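Side-chain contacts in putative aminooxidase (Propionibacterium acnes, PDB 2BA9), which isomerises polyunsaturated fatty acids to yield conjugated linoleic acid, with a bound flavin-adenine dinucleotide, and shares the flavin-containing amine oxidoreductase family fold: residues D186-T189 with M190-A194; R270-F273 with S274-I277; D338-Q341 with E342-R345. All blocks are in the same frame, centred on the assembly; numbering follows the deposited sequence.

Contact 1. Residues D186-T189 with M190-A194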
ATOM      1  N   ASP A 186     -12.351  -5.541  -1.022  1.00 25.68           N
ATOM      2  CA  ASP A 186     -13.795  -5.575  -0.903  1.00 25.39           C
ATOM      3  C   ASP A 186     -14.283  -6.622  -1.892  1.00 24.91           C
ATOM      4  O   ASP A 186     -13.493  -7.136  -2.706  1.00 25.25           O
ATOM      5  CB  ASP A 186     -14.453  -4.200  -1.103  1.00 25.73           C
ATOM      6  CG  ASP A 186     -14.171  -3.568  -2.457  1.00 26.36           C
ATOM      7  OD1 ASP A 186     -13.430  -4.122  -3.289  1.00 23.84           O
ATOM      8  OD2 ASP A 186     -14.698  -2.455  -2.672  1.00 31.32           O
ATOM      9  N   PHE A 187     -15.542  -7.005  -1.800  1.00 24.54           N
ATOM     10  CA  PHE A 187     -15.966  -8.181  -2.555  1.00 24.98           C
ATOM     11  C   PHE A 187     -15.704  -8.017  -4.064  1.00 25.12           C
ATOM     12  O   PHE A 187     -15.281  -8.951  -4.725  1.00 25.96           O
ATOM     13  CB  PHE A 187     -17.424  -8.532  -2.284  1.00 25.11           C
ATOM     14  CG  PHE A 187     -17.801  -9.898  -2.764  1.00 25.16           C
ATOM     15  CD1 PHE A 187     -17.565 -11.014  -1.971  1.00 24.97           C
ATOM     16  CD2 PHE A 187     -18.357 -10.071  -4.021  1.00 25.20           C
ATOM     17  CE1 PHE A 187     -17.895 -12.283  -2.421  1.00 24.78           C
ATOM     18  CE2 PHE A 187     -18.700 -11.325  -4.471  1.00 25.28           C
ATOM     19  CZ  PHE A 187     -18.457 -12.438  -3.677  1.00 25.68           C
ATOM     20  N   VAL A 188     -15.923  -6.822  -4.597  1.00 25.38           N
ATOM     21  CA  VAL A 188     -15.717  -6.585  -6.027  1.00 25.77           C
ATOM     22  C   VAL A 188     -14.249  -6.675  -6.430  1.00 25.57           C
ATOM     23  O   VAL A 188     -13.918  -7.170  -7.502  1.00 25.28           O
ATOM     24  CB  VAL A 188     -16.278  -5.220  -6.446  1.00 25.95           C
ATOM     25  CG1 VAL A 188     -15.945  -4.930  -7.912  1.00 26.85           C
ATOM     26  CG2 VAL A 188     -17.773  -5.203  -6.237  1.00 26.82           C
ATOM     27  N   THR A 189     -13.372  -6.189  -5.559  1.00 25.88           N
ATOM     28  CA  THR A 189     -11.939  -6.201  -5.826  1.00 25.85           C
ATOM     29  C   THR A 189     -11.419  -7.629  -5.755  1.00 26.47           C
ATOM     30  O   THR A 189     -10.701  -8.066  -6.652  1.00 26.55           O
ATOM     31  CB  THR A 189     -11.190  -5.279  -4.846  1.00 25.47           C
ATOM     32  OG1 THR A 189     -11.721  -3.954  -4.971  1.00 25.36           O
ATOM     33  CG2 THR A 189      -9.700  -5.248  -5.129  1.00 24.80           C
ATOM     34  N   MET A 190     -11.808  -8.356  -4.706  1.00 27.00           N
ATOM     35  CA  MET A 190     -11.453  -9.772  -4.576  1.00 27.26           C
ATOM     36  C   MET A 190     -11.828 -10.523  -5.847  1.00 27.58           C
ATOM     37  O   MET A 190     -11.011 -11.244  -6.408  1.00 28.10           O
ATOM     38  CB  MET A 190     -12.144 -10.399  -3.360  1.00 27.27           C
ATOM     39  CG  MET A 190     -11.770 -11.855  -3.087  1.00 27.54           C
ATOM     40  SD  MET A 190     -10.092 -12.079  -2.493  1.00 27.63           S
ATOM     41  CE  MET A 190      -9.210 -12.333  -4.041  1.00 28.27           C
ATOM     42  N   MET A 191     -13.055 -10.327  -6.317  1.00 28.09           N
ATOM     43  CA  MET A 191     -13.507 -10.978  -7.551  1.00 28.41           C
ATOM     44  C   MET A 191     -12.652 -10.618  -8.773  1.00 28.83           C
ATOM     45  O   MET A 191     -12.303 -11.494  -9.576  1.00 28.30           O
ATOM     46  CB  MET A 191     -14.977 -10.664  -7.806  1.00 28.92           C
ATOM     47  CG  MET A 191     -15.917 -11.260  -6.771  1.00 28.78           C
ATOM     48  SD  MET A 191     -15.733 -13.035  -6.536  1.00 30.77           S
ATOM     49  CE  MET A 191     -14.634 -13.070  -5.110  1.00 29.82           C
ATOM     50  N   SER A 192     -12.296  -9.338  -8.898  1.00 29.02           N
ATOM     51  CA  SER A 192     -11.417  -8.876  -9.980  1.00 28.90           C
ATOM     52  C   SER A 192     -10.044  -9.561  -9.940  1.00 28.92           C
ATOM     53  O   SER A 192      -9.482  -9.915 -10.979  1.00 28.38           O
ATOM     54  CB  SER A 192     -11.255  -7.351  -9.920  1.00 28.95           C
ATOM     55  OG  SER A 192     -12.506  -6.715 -10.130  1.00 29.10           O
ATOM     56  N   PHE A 193      -9.504  -9.744  -8.742  1.00 29.16           N
ATOM     57  CA  PHE A 193      -8.288 -10.562  -8.575  1.00 29.32           C
ATOM     58  C   PHE A 193      -8.535 -12.008  -8.980  1.00 29.33           C
ATOM     59  O   PHE A 193      -7.709 -12.593  -9.662  1.00 28.91           O
ATOM     60  CB  PHE A 193      -7.746 -10.492  -7.143  1.00 29.42           C
ATOM     61  CG  PHE A 193      -6.686  -9.455  -6.967  1.00 29.56           C
ATOM     62  CD1 PHE A 193      -7.009  -8.172  -6.553  1.00 29.72           C
ATOM     63  CD2 PHE A 193      -5.362  -9.757  -7.245  1.00 29.99           C
ATOM     64  CE1 PHE A 193      -6.038  -7.212  -6.409  1.00 29.61           C
ATOM     65  CE2 PHE A 193      -4.391  -8.817  -7.100  1.00 29.32           C
ATOM     66  CZ  PHE A 193      -4.721  -7.537  -6.678  1.00 30.16           C
ATOM     67  N   ALA A 194      -9.679 -12.558  -8.569  1.00 29.83           N
ATOM     68  CA  ALA A 194     -10.045 -13.946  -8.867  1.00 30.07           C
ATOM     69  C   ALA A 194     -10.155 -14.179 -10.367  1.00 30.24           C
ATOM     70  O   ALA A 194      -9.691 -15.187 -10.888  1.00 30.73           O
ATOM     71  CB  ALA A 194     -11.362 -14.301  -8.190  1.00 29.78           C
TER
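The main chain from D186 to A194 enters helix 187-195 and winds its first turns through i to i+4 bonds: M190 N reaches D186 O at 2.9 Å in an almost straight bond (N-H...O 176°), and M191 N, S192 N and F193 N follow on the carbonyls of F187, V188 and T189. D186 is the N-cap. Its OD1 accepts T189 N at 3.1 Å from above the carboxylate plane; T189 OG1 also donates to D186 OD1, though the modelled 2.4 Å is too short to be trusted in detail. On the flank facing helix 158-161, F187 and M191, one turn apart, slant across each other in a Met-aromatic contact. F187 CG stands anti to the backbone N (chi1 -166°), which carries the ring along the helix toward M191. M191 CG, set by chi1 beside its own N, meets F187 CE2 at 3.6 Å; the bends at chi2 and chi3 bring the methyl CE over one face, displaced toward the rim. M191 SD sits 4.5 Å from the F187 ring centroid, obliquely, 35° from the normal. S192 OG turns back to V188 O, 3.0 Å away, a carbonyl that S192 N already holds, although this hydroxyl proton has another acceptor in range. T189 O lies in the plane of the F193 ring, at its edge. W161 and L160 pack on F187, M190 and M191, whereas T189, S192 and F193 touch loop residues S66, V64 and M62. D186 OD1 thus satisfies the T189 amide at the helix start, about 4 Å from D186's side chain to a bound sodium ion (nearest atoms); the T189 hydroxyl, if its short contact is real, would restrict that side chain's rotation, and the sulfur-ring pair joins this helix to helix 158-161.

Contact 2. Residues R270-F273 with S274-I277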
ATOM      1  N   ARG A 270       2.157  12.194  19.855  1.00 28.00           N
ATOM      2  CA  ARG A 270       3.083  11.213  20.450  1.00 28.52           C
ATOM      3  C   ARG A 270       2.357   9.932  20.852  1.00 27.98           C
ATOM      4  O   ARG A 270       2.698   8.851  20.386  1.00 27.71           O
ATOM      5  CB  ARG A 270       3.831  11.791  21.662  1.00 29.12           C
ATOM      6  CG  ARG A 270       5.192  12.366  21.318  1.00 31.32           C
ATOM      7  CD  ARG A 270       5.792  13.130  22.469  1.00 33.94           C
ATOM      8  NE  ARG A 270       5.133  14.423  22.657  1.00 36.43           N
ATOM      9  CZ  ARG A 270       4.407  14.792  23.717  1.00 38.01           C
ATOM     10  NH1 ARG A 270       4.208  13.974  24.754  1.00 39.40           N
ATOM     11  NH2 ARG A 270       3.876  16.009  23.736  1.00 37.93           N
ATOM     12  N   GLU A 271       1.345  10.067  21.698  1.00 27.76           N
ATOM     13  CA  GLU A 271       0.606   8.911  22.235  1.00 27.97           C
ATOM     14  C   GLU A 271       0.011   8.000  21.173  1.00 27.48           C
ATOM     15  O   GLU A 271       0.117   6.781  21.271  1.00 27.56           O
ATOM     16  CB  GLU A 271      -0.532   9.364  23.156  1.00 28.02           C
ATOM     17  CG  GLU A 271      -1.154   8.207  23.936  1.00 28.59           C
ATOM     18  CD  GLU A 271      -2.396   8.603  24.692  1.00 30.46           C
ATOM     19  OE1 GLU A 271      -2.685   9.821  24.770  1.00 31.30           O
ATOM     20  OE2 GLU A 271      -3.089   7.686  25.197  1.00 31.40           O
ATOM     21  N   TYR A 272      -0.634   8.597  20.176  1.00 27.38           N
ATOM     22  CA  TYR A 272      -1.332   7.817  19.150  1.00 27.28           C
ATOM     23  C   TYR A 272      -0.449   7.417  17.979  1.00 26.52           C
ATOM     24  O   TYR A 272      -0.505   6.271  17.531  1.00 26.33           O
ATOM     25  CB  TYR A 272      -2.621   8.531  18.708  1.00 27.83           C
ATOM     26  CG  TYR A 272      -3.693   8.324  19.759  1.00 27.83           C
ATOM     27  CD1 TYR A 272      -3.666   9.035  20.949  1.00 28.81           C
ATOM     28  CD2 TYR A 272      -4.670   7.345  19.600  1.00 27.57           C
ATOM     29  CE1 TYR A 272      -4.625   8.815  21.941  1.00 28.87           C
ATOM     30  CE2 TYR A 272      -5.619   7.114  20.575  1.00 27.71           C
ATOM     31  CZ  TYR A 272      -5.593   7.849  21.745  1.00 28.46           C
ATOM     32  OH  TYR A 272      -6.532   7.622  22.721  1.00 28.84           O
ATOM     33  N   PHE A 273       0.404   8.318  17.509  1.00 25.85           N
ATOM     34  CA  PHE A 273       1.279   7.957  16.390  1.00 25.41           C
ATOM     35  C   PHE A 273       2.335   6.901  16.793  1.00 25.28           C
ATOM     36  O   PHE A 273       2.805   6.133  15.943  1.00 25.30           O
ATOM     37  CB  PHE A 273       1.916   9.195  15.750  1.00 24.94           C
ATOM     38  CG  PHE A 273       0.914  10.203  15.217  1.00 23.73           C
ATOM     39  CD1 PHE A 273      -0.428   9.874  15.011  1.00 22.68           C
ATOM     40  CD2 PHE A 273       1.326  11.481  14.884  1.00 22.63           C
ATOM     41  CE1 PHE A 273      -1.326  10.821  14.517  1.00 22.11           C
ATOM     42  CE2 PHE A 273       0.433  12.416  14.377  1.00 21.98           C
ATOM     43  CZ  PHE A 273      -0.893  12.090  14.203  1.00 21.09           C
ATOM     44  N   SER A 274       2.673   6.858  18.082  1.00 25.16           N
ATOM     45  CA  SER A 274       3.564   5.826  18.636  1.00 25.33           C
ATOM     46  C   SER A 274       2.983   4.428  18.572  1.00 25.53           C
ATOM     47  O   SER A 274       3.725   3.464  18.743  1.00 26.08           O
ATOM     48  CB  SER A 274       3.901   6.102  20.107  1.00 25.41           C
ATOM     49  OG  SER A 274       4.620   7.308  20.270  1.00 27.09           O
ATOM     50  N   LYS A 275       1.668   4.304  18.372  1.00 25.33           N
ATOM     51  CA  LYS A 275       1.021   2.993  18.282  1.00 25.09           C
ATOM     52  C   LYS A 275       1.059   2.386  16.876  1.00 24.84           C
ATOM     53  O   LYS A 275       0.695   1.212  16.695  1.00 23.96           O
ATOM     54  CB  LYS A 275      -0.440   3.082  18.706  1.00 25.14           C
ATOM     55  CG  LYS A 275      -0.682   3.542  20.133  1.00 25.19           C
ATOM     56  CD  LYS A 275      -2.169   3.825  20.343  1.00 24.64           C
ATOM     57  CE  LYS A 275      -2.455   4.498  21.661  1.00 23.22           C
ATOM     58  NZ  LYS A 275      -2.179   3.618  22.804  1.00 23.06           N
ATOM     59  N   ILE A 276       1.460   3.193  15.894  1.00 24.77           N
ATOM     60  CA  ILE A 276       1.517   2.767  14.499  1.00 25.12           C
ATOM     61  C   ILE A 276       2.549   1.652  14.369  1.00 25.30           C
ATOM     62  O   ILE A 276       3.661   1.771  14.877  1.00 25.65           O
ATOM     63  CB  ILE A 276       1.920   3.920  13.544  1.00 25.06           C
ATOM     64  CG1 ILE A 276       0.862   5.042  13.560  1.00 25.25           C
ATOM     65  CG2 ILE A 276       2.098   3.408  12.104  1.00 24.28           C
ATOM     66  CD1 ILE A 276       1.310   6.311  12.859  1.00 23.26           C
ATOM     67  N   ILE A 277       2.155   0.579  13.697  1.00 25.75           N
ATOM     68  CA  ILE A 277       3.056  -0.522  13.355  1.00 26.01           C
ATOM     69  C   ILE A 277       3.132  -0.639  11.840  1.00 26.28           C
ATOM     70  O   ILE A 277       2.177  -0.306  11.131  1.00 26.46           O
ATOM     71  CB  ILE A 277       2.622  -1.861  14.016  1.00 26.39           C
ATOM     72  CG1 ILE A 277       1.125  -2.135  13.863  1.00 26.74           C
ATOM     73  CG2 ILE A 277       2.919  -1.842  15.504  1.00 26.73           C
ATOM     74  CD1 ILE A 277       0.684  -3.497  14.456  1.00 25.86           C
TER
HETATM   75  O   HOH W   1       4.611   3.988  16.049  1.00 32.10           O
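Y272 and K275 lie side by side and point the same way where helix 267-273 runs out, the lysine chain passing over one face of the tyrosine ring. The nearest carbon is K275 CE, 4.3 Å from the Y272 ring centroid and 15° off its normal, a CH-pi contact displaced toward the rim. The chain is extended through chi2 and chi3, then bends at chi4 (-67°), leaving NZ 5.5 Å from the same Y272 centroid; any cation-pi attraction at that range is weak. K275 CE also passes E271 O at 3.5 Å, and the E271 carboxylate lies near the ammonium without touching it. W383 meets the Y272 ring with its plane inclined and also packs on K275 and I276; its NE1 donates to Y272 O. The chain leaves the helix through a type I beta turn from F273 to I276, closed by I276 N on F273 O at 3.2 Å, and so passes toward strand 277-288 of the mixed sheet. One residue earlier, Y272 O accepts K275 N from well above the carbonyl plane, and water 1 bridges F273 O and I276 O, donating to both. S274 folds back on the helix: S274 N donates to R270 O at 3.0 Å, and OG, beside its own N and anti to the carbonyl carbon, donates to the same oxygen, modelled at 2.5 Å, so its exact length is doubtful. R270 directs its guanidinium away to a salt bridge with D267. On the buried side F273 CB meets I276 CD1 at 4.1 Å, the methyl end of the isoleucine coming alongside CB of the phenylalanine. L256 of helix 256-259 packs against both residues, and Y398 meets the F273 ring edge-to-face.

Contact 3. Residues D338-Q341 with E342-R345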
ATOM      1  N   ASP A 338      12.086 -10.027  14.306  1.00 23.98           N
ATOM      2  CA  ASP A 338      12.287  -9.664  12.899  1.00 24.47           C
ATOM      3  C   ASP A 338      13.304 -10.609  12.277  1.00 25.25           C
ATOM      4  O   ASP A 338      14.271 -11.016  12.931  1.00 24.31           O
ATOM      5  CB  ASP A 338      12.832  -8.236  12.743  1.00 24.34           C
ATOM      6  CG  ASP A 338      11.842  -7.169  13.166  1.00 23.58           C
ATOM      7  OD1 ASP A 338      10.655  -7.495  13.362  1.00 21.65           O
ATOM      8  OD2 ASP A 338      12.274  -6.001  13.298  1.00 21.99           O
ATOM      9  N   LYS A 339      13.089 -10.941  11.010  1.00 26.36           N
ATOM     10  CA  LYS A 339      14.074 -11.704  10.248  1.00 27.18           C
ATOM     11  C   LYS A 339      15.118 -10.723   9.713  1.00 27.53           C
ATOM     12  O   LYS A 339      14.770  -9.596   9.394  1.00 28.86           O
ATOM     13  CB  LYS A 339      13.385 -12.449   9.103  1.00 26.93           C
ATOM     14  CG  LYS A 339      12.283 -13.412   9.527  1.00 27.68           C
ATOM     15  CD  LYS A 339      12.767 -14.444  10.550  1.00 29.33           C
ATOM     16  CE  LYS A 339      11.846 -15.641  10.628  1.00 29.82           C
ATOM     17  NZ  LYS A 339      12.191 -16.565  11.765  1.00 31.84           N
ATOM     18  N   THR A 340      16.386 -11.124   9.653  1.00 28.12           N
ATOM     19  CA  THR A 340      17.464 -10.234   9.207  1.00 28.42           C
ATOM     20  C   THR A 340      17.413 -10.105   7.693  1.00 29.26           C
ATOM     21  O   THR A 340      16.853 -10.964   7.020  1.00 29.00           O
ATOM     22  CB  THR A 340      18.880 -10.750   9.609  1.00 28.54           C
ATOM     23  OG1 THR A 340      19.193 -11.953   8.896  1.00 27.39           O
ATOM     24  CG2 THR A 340      18.994 -11.018  11.137  1.00 28.29           C
ATOM     25  N   GLN A 341      17.986  -9.034   7.152  1.00 30.21           N
ATOM     26  CA  GLN A 341      18.082  -8.905   5.689  1.00 30.95           C
ATOM     27  C   GLN A 341      18.981 -10.027   5.156  1.00 30.81           C
ATOM     28  O   GLN A 341      18.711 -10.585   4.101  1.00 30.36           O
ATOM     29  CB  GLN A 341      18.548  -7.502   5.249  1.00 31.30           C
ATOM     30  CG  GLN A 341      20.039  -7.220   5.306  1.00 34.03           C
ATOM     31  CD  GLN A 341      20.496  -6.185   4.257  1.00 36.66           C
ATOM     32  OE1 GLN A 341      20.063  -6.223   3.093  1.00 34.33           O
ATOM     33  NE2 GLN A 341      21.399  -5.277   4.669  1.00 37.70           N
ATOM     34  N   GLU A 342      20.009 -10.364   5.946  1.00 30.76           N
ATOM     35  CA  GLU A 342      20.965 -11.432   5.655  1.00 30.85           C
ATOM     36  C   GLU A 342      20.264 -12.742   5.335  1.00 29.99           C
ATOM     37  O   GLU A 342      20.478 -13.336   4.270  1.00 30.06           O
ATOM     38  CB  GLU A 342      21.897 -11.651   6.873  1.00 31.70           C
ATOM     39  CG  GLU A 342      23.154 -12.450   6.597  1.00 33.28           C
ATOM     40  CD  GLU A 342      23.924 -12.904   7.868  1.00 36.08           C
ATOM     41  OE1 GLU A 342      23.527 -12.589   9.025  1.00 35.61           O
ATOM     42  OE2 GLU A 342      24.958 -13.596   7.686  1.00 37.52           O
ATOM     43  N   GLU A 343      19.437 -13.191   6.274  1.00 28.63           N
ATOM     44  CA  GLU A 343      18.865 -14.525   6.213  1.00 27.76           C
ATOM     45  C   GLU A 343      17.734 -14.585   5.194  1.00 26.65           C
ATOM     46  O   GLU A 343      17.486 -15.620   4.584  1.00 26.35           O
ATOM     47  CB  GLU A 343      18.369 -14.948   7.602  1.00 27.95           C
ATOM     48  CG  GLU A 343      17.061 -14.291   8.046  1.00 27.61           C
ATOM     49  CD  GLU A 343      16.609 -14.777   9.408  1.00 27.40           C
ATOM     50  OE1 GLU A 343      16.471 -16.007   9.584  1.00 26.82           O
ATOM     51  OE2 GLU A 343      16.373 -13.932  10.295  1.00 27.25           O
ATOM     52  N   CYS A 344      17.049 -13.464   5.024  1.00 25.51           N
ATOM     53  CA  CYS A 344      16.001 -13.352   4.031  1.00 24.96           C
ATOM     54  C   CYS A 344      16.556 -13.352   2.602  1.00 25.07           C
ATOM     55  O   CYS A 344      15.985 -14.001   1.724  1.00 24.94           O
ATOM     56  CB  CYS A 344      15.167 -12.102   4.294  1.00 24.99           C
ATOM     57  SG  CYS A 344      14.199 -12.245   5.825  1.00 23.40           S
ATOM     58  N   ARG A 345      17.659 -12.639   2.364  1.00 24.52           N
ATOM     59  CA  ARG A 345      18.296 -12.689   1.052  1.00 25.09           C
ATOM     60  C   ARG A 345      18.755 -14.118   0.726  1.00 24.55           C
ATOM     61  O   ARG A 345      18.604 -14.570  -0.409  1.00 24.66           O
ATOM     62  CB  ARG A 345      19.466 -11.705   0.920  1.00 24.91           C
ATOM     63  CG  ARG A 345      20.060 -11.666  -0.510  1.00 26.87           C
ATOM     64  CD  ARG A 345      21.248 -10.712  -0.647  1.00 30.02           C
ATOM     65  NE  ARG A 345      20.861  -9.315  -0.492  1.00 31.75           N
ATOM     66  CZ  ARG A 345      21.709  -8.293  -0.371  1.00 34.75           C
ATOM     67  NH1 ARG A 345      23.019  -8.482  -0.396  1.00 34.56           N
ATOM     68  NH2 ARG A 345      21.245  -7.060  -0.224  1.00 37.09           N
TER
HETATM   69  O   HOH W   2      15.830 -13.243  13.168  1.00 23.51           O
HETATM   70  O   HOH W   3      15.129 -17.181  11.693  1.00 25.59           O
HETATM   71  O   HOH W   4      20.883 -13.628   9.939  1.00 23.00           O
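T340 and E343 exchange side-chain-to-backbone bonds in a capping box at the start of helix 341-355. E343 N donates to T340 OG1 at 2.9 Å, and in return T340 N donates to E343 OE2, also at 2.9 Å, meeting the anti lone pair of that carboxylate. The two side chains cross at about a right angle. T340 OG1 stands between its own N and carbonyl carbon (chi1 67°), which aims it at the amide beyond; E343 takes a similar first torsion (76°), then runs extended back to the loop. Helix bonds follow, from C344 N to T340 O and from R345 N to Q341 O. Waters widen the network: one donates to D338 O and E343 OE2, another links K339 NZ with E343 OE1, and a third lies between T340 OG1 and E342 OE1. K339 and E343 cross obliquely, and K339 NZ stays 4.8 Å from E343 OE1, with no direct contact. Beyond the box, K339 CB packs on C344 SG at 3.4 Å, and R331 also touches C344. R345 extends alongside Q341 and turns its guanidinium to E365, a salt bridge to strand 359-373, while D338 OD2 accepts from Q280 of strand 277-288. Together the two box bonds give the first-turn amide of E343 and the loop amide of T340 partners; the glutamate's negative charge near the helix N-terminus would probably be stabilised by the helix dipole, and the water-linked lysine could add to this.

In the fold
Two of the contacts start helices and one ends a helix: contact 1 and contact 3 cap N-termini, by an aspartate in contact 1 and a threonine-glutamate box in contact 3, while contact 2 leaves helix 267-273 through a turn. Contact 3 is a surface site, charged and wetted by several waters; contacts 1 and 2 are partly buried, contact 1 through methionine and phenylalanine against helix 158-161, contact 2 through aromatic and aliphatic packing between helices 256-259 and 383-389. Contacts 2 and 3 both reach the mixed sheet and are about 10 Å apart at nearest atoms. Contact 1 stands about 31 Å from contact 2, centre to centre, across the centre of the chain.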